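Long-range contacts in trans-4-hydroxy-L-proline dehydratase (Clostridioides difficile 70-100-2010, PDB 6VXC), which catalyses the dehydration of trans-4-hydroxy-L-proline to (S)-1-pyrroline-5-carboxylate by glycyl radical chemistry, a step in the anaerobic breakdown of hydroxyproline: residues 470-475 against 672-677; 575-580 against 687-692; 662-667 against 720-725; 694-699 against 802-807. One frame throughout, in Å; residues are numbered along the deposited sequence.

Overall arrangement
Contacts 1, 2 and 3 begin at the ends of strands in one parallel sheet: 463-472 runs into contact 1, 565-573 leads to the helix of contact 2, and 657-661 precedes the loop of contact 3. Their partners come later, at 672-677, 687-692 and 720-725, so the three interlock along the sequence. Contact 2 is central, its centre about 10 Å from those of contacts 1 and 3 and about 11 Å from that of contact 4. Contacts 2 and 3, the latter closest to the active-site residues, join the pyruvate formate-lyase-like region to the glycine radical region; contact 1 lies within the first. Contact 4, within the second, ties the same connecting loop to the C-terminal segment.

Contact 1 (470-475 against 672-677); sequences YMNIPK and GEIMGA
Lys475 and Met675 join the capped start of helix 473-481 to the turn that leaves helix 667-673, next to strand 463-472, an outermost strand of the parallel sheet. Asn472 is the N-cap of helix 473-481: its OD1 accepts from Lys475 N at 3.2 Å, the donor standing 64° out of the amide carbonyl plane. The other end of the amide, ND2, bonds to Gly167 O and Phe671 O, which fixes how the group is turned, and Ile674 CD1 packs against ND2 at 3.6 Å. Lys475 runs out nearly straight and bends only at its last torsion (chi4 77°), bringing NZ to Ile674 O at 2.7 Å. That donor sits in the carbonyl plane. On the way Lys475 CD passes Ile674 CD1 at 3.7 Å, the two side chains crossing at about a right angle. Met675, extended along its whole length, reaches back over the first turn of helix 473-481 and lays its CE 3.2 Å from Pro474 O and 3.5 Å from Pro474 CB. Met675 SD comes within 3.5 Å of Lys475 N, next to the cap. Lys475 NZ also forms salt bridges with Glu478 and Asp486, so a largely buried ammonium is shared between a carbonyl oxygen and two carboxylates, which probably keeps it charged and ties the turn after helix 667-673 to helix 473-481.

Contact 2 (575-580 against 687-692); sequences IGTITD and PVSEGI
Thr577 and Ser689 grip each other through a pair of reciprocal hydrogen bonds, backbone to side chain in both directions. Thr577 N gives its hydrogen to Ser689 OG at 3.0 Å, and Ser689 N returns one to Thr577 OG1 at 2.8 Å. The serine can take part because its hydroxyl is held between its own backbone N and carbonyl carbon (chi1 54°), turned toward the helix. Thr577 OG1 has a second partner in the carboxylate of Glu695, and it lies 3.5 Å from Val688 CB. Ser689 OG in turn donates to a water that is 2.7 Å away. This water accepts from Gly576 N and donates to Gly691 O, and a second water lies between Ile575 N, 3.0 Å from it, and Gly691 O. The three leading N-H groups of helix 575-591, which have no carbonyl of an earlier helical turn to bond to, are thus received by the Ser689 hydroxyl and two waters. Ile575 adds the apolar end of the contact: its CG2 lies against Ile692 CA at 3.7 Å and touches Ile692 CG2 at 3.9 Å. Gly691 is about 9 Å from the side chain of Cys454, the probable radical cysteine, so the loop passes close to the active site. Around it, helix 630-647 covers Ile575 through Met636 and Ile639, Pro474 of helix 473-481 packs on Thr577 and Val688, His668 of helix 667-673 lies against Val688, and the backbones of Ile692 and Leu722 hydrogen-bond just before strand 724-726.

Contact 3 (662-667 against 720-725); sequences MLPTTC and GTLLNQ
A single parallel beta bridge between Met662 and Thr721 joins the end of strand 657-661 to the chain leading into strand 724-726, beside the probable active site of the glycyl radical enzyme. Met662 uses both its backbone polar atoms. Met662 N donates to Gly720 O at 3.0 Å, nearly along the carbonyl direction (159°), and Met662 O accepts from Leu722 N in a weaker, bent bond of 3.1 Å. The same oxygen is approached by Thr721 CA at 3.5 Å in a CA-H...O contact between the two segments. Beyond the bridge the side chains of Met662 and Thr721 run side by side in the same direction, Met662 CG resting on Thr721 CG2 at 3.9 Å. The Thr721 hydroxyl sits between its backbone N and carbonyl carbon (chi1 63°) and bonds to His715 ND1, leaving CG2 for Met662. Pro664 to Cys667 form a type II' turn that ends at the first residue of helix 667-673. Thr665 in that turn bonds through OG1 to Tyr470 OH. The side chain of Leu663 is about 4 Å from that of Glu456, the probable proton acceptor, and about as far from a bound glycerol. The side chain of Leu722 is likewise about 4 Å from that of Cys454, the probable radical cysteine, consistent with a place for both leucines in the active-site surroundings. They meet each other through Leu722 CD1, which lies 3.9 Å from Leu663 CB and 4.0 Å from Pro664 CD.

Contact 4 (694-699 against 802-807); sequences PEKGGD and IGRTEQ
Asp699 and Thr805 face each other where a loop of the glycine radical domain meets the tail after helix 795-803; the CA paths of 696-699 and 803-807 run in nearly the same direction, 18° apart. The direct bond is between their side chains: Thr805 OG1 donates to Asp699 OD1 at 2.6 Å, on the syn side and 24° out of the carboxylate plane. Thr805 CG2 leans on Asp699 OD2 at 3.5 Å, so the methyl branch lies alongside the carboxylate while the hydroxyl bonds to it. Beside OD2 stands the Gln807 amide, its plane 85° from that of the carboxylate, with NE2 bonded to Gln725 OE1. Packing comes mainly from Lys696, which bends at chi2 and chi4 and lays CD over Gly803 O at 3.5 Å. Lys696 NZ and Arg804 NE both form salt bridges with Glu800, so one carboxylate holds the two basic side chains together. Arg804 NH2 also reaches Val783 O, two residues before Gly785, the glycine that carries the radical in the active enzyme, though the radical is absent from this structure. Water completes the joint. One water accepts from Gly697 N and donates to Gly803 O, and also to Thr805 OG1 at 2.7 Å. Another links Gln807 OE1 to Asp699 O, the latter bond weak. A third donates to Asp699 O at 2.9 Å, and its other hydrogen goes to Thr805 OG1, also at 2.9 Å, so that hydroxyl gives one hydrogen bond and takes two.

Contact 1 (470-475 against 672-677)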
loop_
_atom_site.group_PDB
_atom_site.type_symbol
_atom_site.label_atom_id
_atom_site.label_comp_id
_atom_site.label_asym_id
_atom_site.label_seq_id
_atom_site.Cartn_x
_atom_site.Cartn_y
_atom_site.Cartn_z
ATOM N N TYR A 470 6.070 0.878 10.101
ATOM C CA TYR A 470 6.106 -0.455 10.710
ATOM C C TYR A 470 6.769 -0.401 12.091
ATOM O O TYR A 470 7.640 0.427 12.346
ATOM C CB TYR A 470 6.875 -1.438 9.813
ATOM C CG TYR A 470 6.307 -1.515 8.422
ATOM C CD1 TYR A 470 5.194 -2.296 8.147
ATOM C CD2 TYR A 470 6.852 -0.763 7.401
ATOM C CE1 TYR A 470 4.648 -2.335 6.860
ATOM C CE2 TYR A 470 6.319 -0.784 6.121
ATOM C CZ TYR A 470 5.218 -1.576 5.851
ATOM O OH TYR A 470 4.692 -1.596 4.580
ATOM N N MET A 471 6.342 -1.302 12.977
ATOM C CA MET A 471 6.851 -1.397 14.339
ATOM C C MET A 471 7.469 -2.778 14.524
ATOM O O MET A 471 6.797 -3.792 14.317
ATOM C CB MET A 471 5.729 -1.168 15.357
ATOM C CG MET A 471 6.183 -1.126 16.824
ATOM S SD MET A 471 7.311 0.212 17.200
ATOM C CE MET A 471 6.367 1.649 16.692
ATOM N N ASN A 472 8.729 -2.812 14.957
ATOM C CA ASN A 472 9.529 -4.035 15.034
ATOM C C ASN A 472 9.237 -4.710 16.380
ATOM O O ASN A 472 9.973 -4.574 17.352
ATOM C CB ASN A 472 11.014 -3.688 14.862
ATOM C CG ASN A 472 11.908 -4.915 14.631
ATOM O OD1 ASN A 472 11.516 -6.058 14.909
ATOM N ND2 ASN A 472 13.136 -4.671 14.155
ATOM N N ILE A 473 8.110 -5.433 16.448
ATOM C CA ILE A 473 7.699 -6.023 17.726
ATOM C C ILE A 473 8.737 -7.006 18.247
ATOM O O ILE A 473 9.028 -6.987 19.449
ATOM C CB ILE A 473 6.295 -6.626 17.609
ATOM C CG1 ILE A 473 5.324 -5.555 17.127
ATOM C CG2 ILE A 473 5.846 -7.176 18.940
ATOM C CD1 ILE A 473 3.969 -6.098 16.813
ATOM N N PRO A 474 9.311 -7.892 17.431
ATOM C CA PRO A 474 10.351 -8.798 17.952
ATOM C C PRO A 474 11.547 -8.065 18.551
ATOM O O PRO A 474 12.093 -8.507 19.565
ATOM C CB PRO A 474 10.743 -9.620 16.711
ATOM C CG PRO A 474 9.507 -9.581 15.819
ATOM C CD PRO A 474 8.957 -8.188 16.029
ATOM N N LYS A 475 11.985 -6.965 17.944
ATOM C CA LYS A 475 13.115 -6.245 18.523
ATOM C C LYS A 475 12.734 -5.542 19.825
ATOM O O LYS A 475 13.603 -5.296 20.659
ATOM C CB LYS A 475 13.685 -5.251 17.525
ATOM C CG LYS A 475 15.072 -4.710 17.913
ATOM C CD LYS A 475 15.728 -3.995 16.739
ATOM C CE LYS A 475 17.097 -3.406 17.092
ATOM N NZ LYS A 475 18.156 -4.452 17.136
ATOM N N GLY A 672 14.385 -8.027 10.574
ATOM C CA GLY A 672 15.194 -9.156 10.992
ATOM C C GLY A 672 16.680 -8.950 10.780
ATOM O O GLY A 672 17.492 -9.476 11.544
ATOM N N GLU A 673 17.055 -8.214 9.732
ATOM C CA GLU A 673 18.468 -7.976 9.444
ATOM C C GLU A 673 19.173 -7.211 10.568
ATOM O O GLU A 673 20.370 -7.409 10.788
ATOM C CB GLU A 673 18.617 -7.237 8.113
ATOM C CG GLU A 673 18.384 -8.113 6.877
ATOM C CD GLU A 673 18.449 -7.339 5.547
ATOM O OE1 GLU A 673 18.766 -7.970 4.507
ATOM O OE2 GLU A 673 18.207 -6.108 5.552
ATOM N N ILE A 674 18.484 -6.309 11.253
ATOM C CA ILE A 674 19.155 -5.540 12.300
ATOM C C ILE A 674 18.780 -6.050 13.688
ATOM O O ILE A 674 18.797 -5.291 14.667
ATOM C CB ILE A 674 18.865 -4.031 12.168
ATOM C CG1 ILE A 674 17.388 -3.796 11.867
ATOM C CG2 ILE A 674 19.758 -3.426 11.111
ATOM C CD1 ILE A 674 16.517 -3.934 13.087
ATOM N N MET A 675 18.431 -7.325 13.785
ATOM C CA MET A 675 18.113 -7.965 15.055
ATOM C C MET A 675 19.006 -9.177 15.270
ATOM O O MET A 675 19.362 -9.879 14.321
ATOM C CB MET A 675 16.640 -8.371 15.098
ATOM C CG MET A 675 16.135 -8.846 16.438
ATOM S SD MET A 675 14.340 -9.014 16.369
ATOM C CE MET A 675 14.088 -10.166 17.669
ATOM N N GLY A 676 19.363 -9.431 16.526
ATOM C CA GLY A 676 20.128 -10.614 16.853
ATOM C C GLY A 676 19.257 -11.853 16.837
ATOM O O GLY A 676 18.090 -11.834 16.443
ATOM N N ALA A 677 19.845 -12.953 17.294
ATOM C CA ALA A 677 19.091 -14.186 17.429
ATOM C C ALA A 677 17.958 -13.979 18.420
ATOM O O ALA A 677 18.049 -13.159 19.334
ATOM C CB ALA A 677 19.999 -15.322 17.889
#

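Contact 2 (575-580 against 687-692)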
loop_
_atom_site.group_PDB
_atom_site.type_symbol
_atom_site.label_atom_id
_atom_site.label_comp_id
_atom_site.label_asym_id
_atom_site.label_seq_id
_atom_site.Cartn_x
_atom_site.Cartn_y
_atom_site.Cartn_z
ATOM N N ILE A 575 4.474 -10.850 14.421
ATOM C CA ILE A 575 3.715 -11.472 15.500
ATOM C C ILE A 575 4.092 -12.954 15.656
ATOM O O ILE A 575 4.144 -13.470 16.768
ATOM C CB ILE A 575 2.201 -11.234 15.282
ATOM C CG1 ILE A 575 1.362 -11.746 16.459
ATOM C CG2 ILE A 575 1.723 -11.795 13.927
ATOM C CD1 ILE A 575 1.654 -11.038 17.791
ATOM N N GLY A 576 4.366 -13.658 14.554
ATOM C CA GLY A 576 4.775 -15.054 14.668
ATOM C C GLY A 576 6.109 -15.216 15.378
ATOM O O GLY A 576 6.260 -16.047 16.284
ATOM N N THR A 577 7.101 -14.437 14.961
ATOM C CA THR A 577 8.416 -14.507 15.584
ATOM C C THR A 577 8.314 -14.238 17.085
ATOM O O THR A 577 8.794 -15.031 17.901
ATOM C CB THR A 577 9.358 -13.497 14.915
ATOM O OG1 THR A 577 9.544 -13.847 13.543
ATOM C CG2 THR A 577 10.727 -13.449 15.613
ATOM N N ILE A 578 7.617 -13.166 17.472
ATOM C CA ILE A 578 7.630 -12.834 18.894
ATOM C C ILE A 578 6.761 -13.792 19.691
ATOM O O ILE A 578 7.105 -14.131 20.827
ATOM C CB ILE A 578 7.247 -11.366 19.162
ATOM C CG1 ILE A 578 7.369 -11.114 20.680
ATOM C CG2 ILE A 578 5.866 -11.021 18.626
ATOM C CD1 ILE A 578 7.166 -9.746 21.086
ATOM N N THR A 579 5.649 -14.260 19.113
ATOM C CA THR A 579 4.845 -15.286 19.766
ATOM C C THR A 579 5.687 -16.516 20.076
ATOM O O THR A 579 5.692 -17.013 21.208
ATOM C CB THR A 579 3.660 -15.702 18.882
ATOM O OG1 THR A 579 2.734 -14.626 18.743
ATOM C CG2 THR A 579 2.957 -16.874 19.513
ATOM N N ASP A 580 6.389 -17.036 19.064
ATOM C CA ASP A 580 7.201 -18.223 19.296
ATOM C C ASP A 580 8.344 -17.940 20.269
ATOM O O ASP A 580 8.732 -18.827 21.031
ATOM C CB ASP A 580 7.732 -18.776 17.974
ATOM C CG ASP A 580 6.644 -19.475 17.133
ATOM O OD1 ASP A 580 5.509 -19.648 17.607
ATOM O OD2 ASP A 580 6.939 -19.866 15.983
ATOM N N PRO A 687 15.378 -12.807 8.585
ATOM C CA PRO A 687 14.072 -12.127 8.606
ATOM C C PRO A 687 13.191 -12.554 9.779
ATOM O O PRO A 687 13.304 -13.660 10.302
ATOM C CB PRO A 687 13.446 -12.534 7.267
ATOM C CG PRO A 687 14.620 -12.786 6.363
ATOM C CD PRO A 687 15.695 -13.375 7.264
ATOM N N VAL A 688 12.304 -11.653 10.197
ATOM C CA VAL A 688 11.225 -12.048 11.105
ATOM C C VAL A 688 10.048 -12.553 10.265
ATOM O O VAL A 688 10.079 -12.493 9.030
ATOM C CB VAL A 688 10.808 -10.911 12.071
ATOM C CG1 VAL A 688 11.983 -10.502 12.964
ATOM C CG2 VAL A 688 10.300 -9.664 11.319
ATOM N N SER A 689 9.027 -13.092 10.925
ATOM C CA SER A 689 7.882 -13.641 10.206
ATOM C C SER A 689 7.142 -12.533 9.461
ATOM O O SER A 689 7.149 -11.375 9.877
ATOM C CB SER A 689 6.927 -14.329 11.183
ATOM O OG SER A 689 6.549 -13.443 12.236
ATOM N N GLU A 690 6.485 -12.901 8.354
ATOM C CA GLU A 690 5.740 -11.975 7.503
ATOM C C GLU A 690 4.244 -12.007 7.814
ATOM O O GLU A 690 3.665 -13.074 8.041
ATOM C CB GLU A 690 5.994 -12.269 6.012
ATOM C CG GLU A 690 6.196 -13.737 5.660
ATOM C CD GLU A 690 4.927 -14.570 5.520
ATOM O OE1 GLU A 690 3.828 -14.005 5.346
ATOM O OE2 GLU A 690 5.042 -15.811 5.618
ATOM N N GLY A 691 3.626 -10.829 7.822
ATOM C CA GLY A 691 2.211 -10.702 8.146
ATOM C C GLY A 691 1.888 -11.346 9.476
ATOM O O GLY A 691 2.660 -11.251 10.428
ATOM N N ILE A 692 0.750 -12.037 9.541
ATOM C CA ILE A 692 0.406 -12.872 10.688
ATOM C C ILE A 692 0.697 -14.345 10.398
ATOM O O ILE A 692 0.168 -15.233 11.078
ATOM C CB ILE A 692 -1.056 -12.678 11.136
ATOM C CG1 ILE A 692 -2.032 -13.165 10.050
ATOM C CG2 ILE A 692 -1.304 -11.231 11.609
ATOM C CD1 ILE A 692 -3.465 -13.303 10.507
HETATM O O HOH W 1 2.727 -9.133 12.666
HETATM O O HOH W 2 3.870 -13.454 11.638
#

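Contact 3 (662-667 against 720-725)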
loop_
_atom_site.group_PDB
_atom_site.type_symbol
_atom_site.label_atom_id
_atom_site.label_comp_id
_atom_site.label_asym_id
_atom_site.label_seq_id
_atom_site.Cartn_x
_atom_site.Cartn_y
_atom_site.Cartn_z
ATOM N N MET A 662 -1.691 -5.200 10.693
ATOM C CA MET A 662 -0.595 -6.169 10.744
ATOM C C MET A 662 -0.192 -6.555 9.324
ATOM O O MET A 662 -0.809 -7.447 8.725
ATOM C CB MET A 662 -1.016 -7.396 11.541
ATOM C CG MET A 662 -1.761 -7.028 12.817
ATOM S SD MET A 662 -0.609 -6.626 14.130
ATOM C CE MET A 662 -0.045 -8.283 14.487
ATOM N N LEU A 663 0.843 -5.905 8.801
ATOM C CA LEU A 663 1.395 -6.233 7.492
ATOM C C LEU A 663 2.851 -5.782 7.446
ATOM O O LEU A 663 3.255 -4.908 8.218
ATOM C CB LEU A 663 0.580 -5.592 6.352
ATOM C CG LEU A 663 0.294 -4.099 6.086
ATOM C CD1 LEU A 663 -0.302 -3.422 7.291
ATOM C CD2 LEU A 663 1.466 -3.323 5.534
ATOM N N PRO A 664 3.678 -6.400 6.587
ATOM C CA PRO A 664 5.115 -6.082 6.582
ATOM C C PRO A 664 5.648 -5.451 5.294
ATOM O O PRO A 664 6.731 -4.862 5.316
ATOM C CB PRO A 664 5.745 -7.464 6.776
ATOM C CG PRO A 664 4.822 -8.352 5.904
ATOM C CD PRO A 664 3.425 -7.730 5.999
ATOM N N THR A 665 4.946 -5.607 4.168
ATOM C CA THR A 665 5.530 -5.396 2.839
ATOM C C THR A 665 6.902 -6.080 2.776
ATOM O O THR A 665 6.966 -7.305 2.875
ATOM C CB THR A 665 5.586 -3.902 2.482
ATOM O OG1 THR A 665 4.300 -3.307 2.714
ATOM C CG2 THR A 665 5.963 -3.717 1.013
ATOM N N THR A 666 8.008 -5.348 2.607
ATOM C CA THR A 666 9.327 -5.976 2.702
ATOM C C THR A 666 10.046 -5.615 4.003
ATOM O O THR A 666 11.234 -5.922 4.155
ATOM C CB THR A 666 10.220 -5.641 1.493
ATOM O OG1 THR A 666 10.371 -4.229 1.350
ATOM C CG2 THR A 666 9.656 -6.236 0.176
ATOM N N CYS A 667 9.349 -4.989 4.949
ATOM C CA CYS A 667 10.007 -4.544 6.166
ATOM C C CYS A 667 10.363 -5.690 7.106
ATOM O O CYS A 667 11.217 -5.496 7.984
ATOM C CB CYS A 667 9.135 -3.528 6.900
ATOM S SG CYS A 667 10.044 -2.531 8.079
ATOM N N GLY A 720 -7.033 -4.462 9.372
ATOM C CA GLY A 720 -6.564 -5.444 8.417
ATOM C C GLY A 720 -5.343 -6.239 8.859
ATOM O O GLY A 720 -4.452 -5.707 9.529
ATOM N N THR A 721 -5.290 -7.517 8.470
ATOM C CA THR A 721 -4.169 -8.406 8.750
ATOM C C THR A 721 -3.810 -9.159 7.473
ATOM O O THR A 721 -4.675 -9.411 6.627
ATOM C CB THR A 721 -4.498 -9.434 9.834
ATOM O OG1 THR A 721 -5.562 -10.272 9.370
ATOM C CG2 THR A 721 -4.888 -8.755 11.159
ATOM N N LEU A 722 -2.546 -9.563 7.359
ATOM C CA LEU A 722 -2.032 -10.161 6.135
ATOM C C LEU A 722 -1.618 -11.609 6.390
ATOM O O LEU A 722 -0.759 -11.871 7.234
ATOM C CB LEU A 722 -0.854 -9.346 5.616
ATOM C CG LEU A 722 -0.420 -9.641 4.186
ATOM C CD1 LEU A 722 0.298 -8.408 3.638
ATOM C CD2 LEU A 722 0.464 -10.861 4.113
ATOM N N LEU A 723 -2.202 -12.546 5.651
ATOM C CA LEU A 723 -1.841 -13.959 5.775
ATOM C C LEU A 723 -1.396 -14.512 4.427
ATOM O O LEU A 723 -2.200 -14.585 3.496
ATOM C CB LEU A 723 -3.003 -14.793 6.329
ATOM C CG LEU A 723 -2.760 -16.321 6.374
ATOM C CD1 LEU A 723 -1.540 -16.657 7.223
ATOM C CD2 LEU A 723 -3.969 -17.073 6.907
ATOM N N ASN A 724 -0.126 -14.941 4.346
ATOM C CA ASN A 724 0.415 -15.706 3.224
ATOM C C ASN A 724 0.279 -17.198 3.490
ATOM O O ASN A 724 0.584 -17.671 4.585
ATOM C CB ASN A 724 1.903 -15.435 3.009
ATOM C CG ASN A 724 2.180 -14.174 2.262
ATOM O OD1 ASN A 724 2.990 -13.342 2.702
ATOM N ND2 ASN A 724 1.517 -14.001 1.142
ATOM N N GLN A 725 -0.166 -17.938 2.477
ATOM C CA GLN A 725 -0.106 -19.395 2.481
ATOM C C GLN A 725 0.412 -19.864 1.131
ATOM O O GLN A 725 0.290 -19.163 0.124
ATOM C CB GLN A 725 -1.467 -20.034 2.799
ATOM C CG GLN A 725 -1.888 -20.003 4.292
ATOM C CD GLN A 725 -0.996 -20.864 5.184
ATOM O OE1 GLN A 725 -1.163 -22.078 5.252
ATOM N NE2 GLN A 725 -0.057 -20.233 5.884
#

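Contact 4 (694-699 against 802-807)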
loop_
_atom_site.group_PDB
_atom_site.type_symbol
_atom_site.label_atom_id
_atom_site.label_comp_id
_atom_site.label_asym_id
_atom_site.label_seq_id
_atom_site.Cartn_x
_atom_site.Cartn_y
_atom_site.Cartn_z
ATOM N N PRO A 694 2.806 -17.958 10.114
ATOM C CA PRO A 694 3.701 -18.654 11.051
ATOM C C PRO A 694 5.167 -18.365 10.760
ATOM O O PRO A 694 5.550 -17.978 9.656
ATOM C CB PRO A 694 3.391 -20.132 10.815
ATOM C CG PRO A 694 2.046 -20.152 10.109
ATOM C CD PRO A 694 1.992 -18.884 9.312
ATOM N N GLU A 695 5.993 -18.577 11.782
ATOM C CA GLU A 695 7.439 -18.524 11.641
ATOM C C GLU A 695 7.926 -19.648 10.726
ATOM O O GLU A 695 7.234 -20.639 10.498
ATOM C CB GLU A 695 8.124 -18.647 13.009
ATOM C CG GLU A 695 8.738 -17.354 13.562
ATOM C CD GLU A 695 10.102 -17.018 12.948
ATOM O OE1 GLU A 695 10.420 -17.549 11.865
ATOM O OE2 GLU A 695 10.856 -16.226 13.551
ATOM N N LYS A 696 9.158 -19.502 10.247
ATOM C CA LYS A 696 9.758 -20.504 9.371
ATOM C C LYS A 696 9.833 -21.851 10.074
ATOM O O LYS A 696 10.421 -21.966 11.152
ATOM C CB LYS A 696 11.146 -20.045 8.935
ATOM C CG LYS A 696 11.105 -18.813 8.052
ATOM C CD LYS A 696 10.381 -19.122 6.749
ATOM C CE LYS A 696 10.233 -17.896 5.852
ATOM N NZ LYS A 696 9.124 -17.015 6.316
ATOM N N GLY A 697 9.246 -22.870 9.455
ATOM C CA GLY A 697 9.190 -24.186 10.041
ATOM C C GLY A 697 8.263 -24.328 11.226
ATOM O O GLY A 697 8.247 -25.389 11.852
ATOM N N GLY A 698 7.473 -23.306 11.543
ATOM C CA GLY A 698 6.656 -23.346 12.740
ATOM C C GLY A 698 5.401 -24.189 12.636
ATOM O O GLY A 698 5.028 -24.875 13.585
ATOM N N ASP A 699 4.733 -24.138 11.495
ATOM C CA ASP A 699 3.462 -24.821 11.299
ATOM C C ASP A 699 3.727 -26.199 10.695
ATOM O O ASP A 699 4.195 -26.312 9.566
ATOM C CB ASP A 699 2.551 -23.974 10.416
ATOM C CG ASP A 699 3.193 -23.610 9.078
ATOM O OD1 ASP A 699 4.352 -23.162 9.054
ATOM O OD2 ASP A 699 2.519 -23.744 8.044
ATOM N N ILE A 802 11.015 -18.844 -0.404
ATOM C CA ILE A 802 11.270 -20.263 -0.621
ATOM C C ILE A 802 11.107 -21.060 0.669
ATOM O O ILE A 802 10.751 -22.242 0.635
ATOM C CB ILE A 802 12.682 -20.466 -1.211
ATOM C CG1 ILE A 802 12.771 -19.871 -2.619
ATOM C CG2 ILE A 802 13.040 -21.943 -1.197
ATOM C CD1 ILE A 802 14.194 -19.742 -3.165
ATOM N N GLY A 803 11.425 -20.453 1.811
ATOM C CA GLY A 803 11.318 -21.113 3.095
ATOM C C GLY A 803 9.922 -21.187 3.663
ATOM O O GLY A 803 9.721 -21.880 4.665
ATOM N N ARG A 804 8.948 -20.522 3.041
ATOM C CA ARG A 804 7.583 -20.594 3.546
ATOM C C ARG A 804 7.063 -22.026 3.420
ATOM O O ARG A 804 7.481 -22.785 2.548
ATOM C CB ARG A 804 6.674 -19.605 2.807
ATOM C CG ARG A 804 7.052 -18.141 3.014
ATOM C CD ARG A 804 6.176 -17.203 2.189
ATOM N NE ARG A 804 6.632 -15.813 2.222
ATOM C CZ ARG A 804 6.070 -14.827 1.524
ATOM N NH1 ARG A 804 5.023 -15.068 0.736
ATOM N NH2 ARG A 804 6.549 -13.597 1.614
ATOM N N THR A 805 6.183 -22.412 4.337
ATOM C CA THR A 805 5.759 -23.806 4.428
ATOM C C THR A 805 4.991 -24.234 3.183
ATOM O O THR A 805 4.052 -23.562 2.764
ATOM C CB THR A 805 4.913 -24.004 5.676
ATOM O OG1 THR A 805 5.651 -23.523 6.803
ATOM C CG2 THR A 805 4.599 -25.499 5.881
ATOM N N GLU A 806 5.401 -25.346 2.576
ATOM C CA GLU A 806 4.675 -25.857 1.416
ATOM C C GLU A 806 3.519 -26.712 1.930
ATOM O O GLU A 806 3.732 -27.809 2.443
ATOM C CB GLU A 806 5.600 -26.633 0.476
ATOM C CG GLU A 806 4.933 -27.020 -0.865
ATOM C CD GLU A 806 5.894 -27.684 -1.865
ATOM O OE1 GLU A 806 6.253 -27.060 -2.891
ATOM O OE2 GLU A 806 6.278 -28.838 -1.622
ATOM N N GLN A 807 2.297 -26.195 1.843
ATOM C CA GLN A 807 1.159 -26.887 2.433
ATOM C C GLN A 807 0.604 -27.954 1.493
ATOM O O GLN A 807 0.702 -27.850 0.270
ATOM C CB GLN A 807 0.044 -25.903 2.795
ATOM C CG GLN A 807 0.491 -24.773 3.731
ATOM C CD GLN A 807 0.668 -25.215 5.180
ATOM O OE1 GLN A 807 1.003 -26.374 5.472
ATOM N NE2 GLN A 807 0.443 -24.288 6.096
HETATM O O HOH W 3 8.014 -22.136 6.858
HETATM O O HOH W 4 1.906 -27.344 8.045
HETATM O O HOH W 5 6.787 -25.575 8.527
#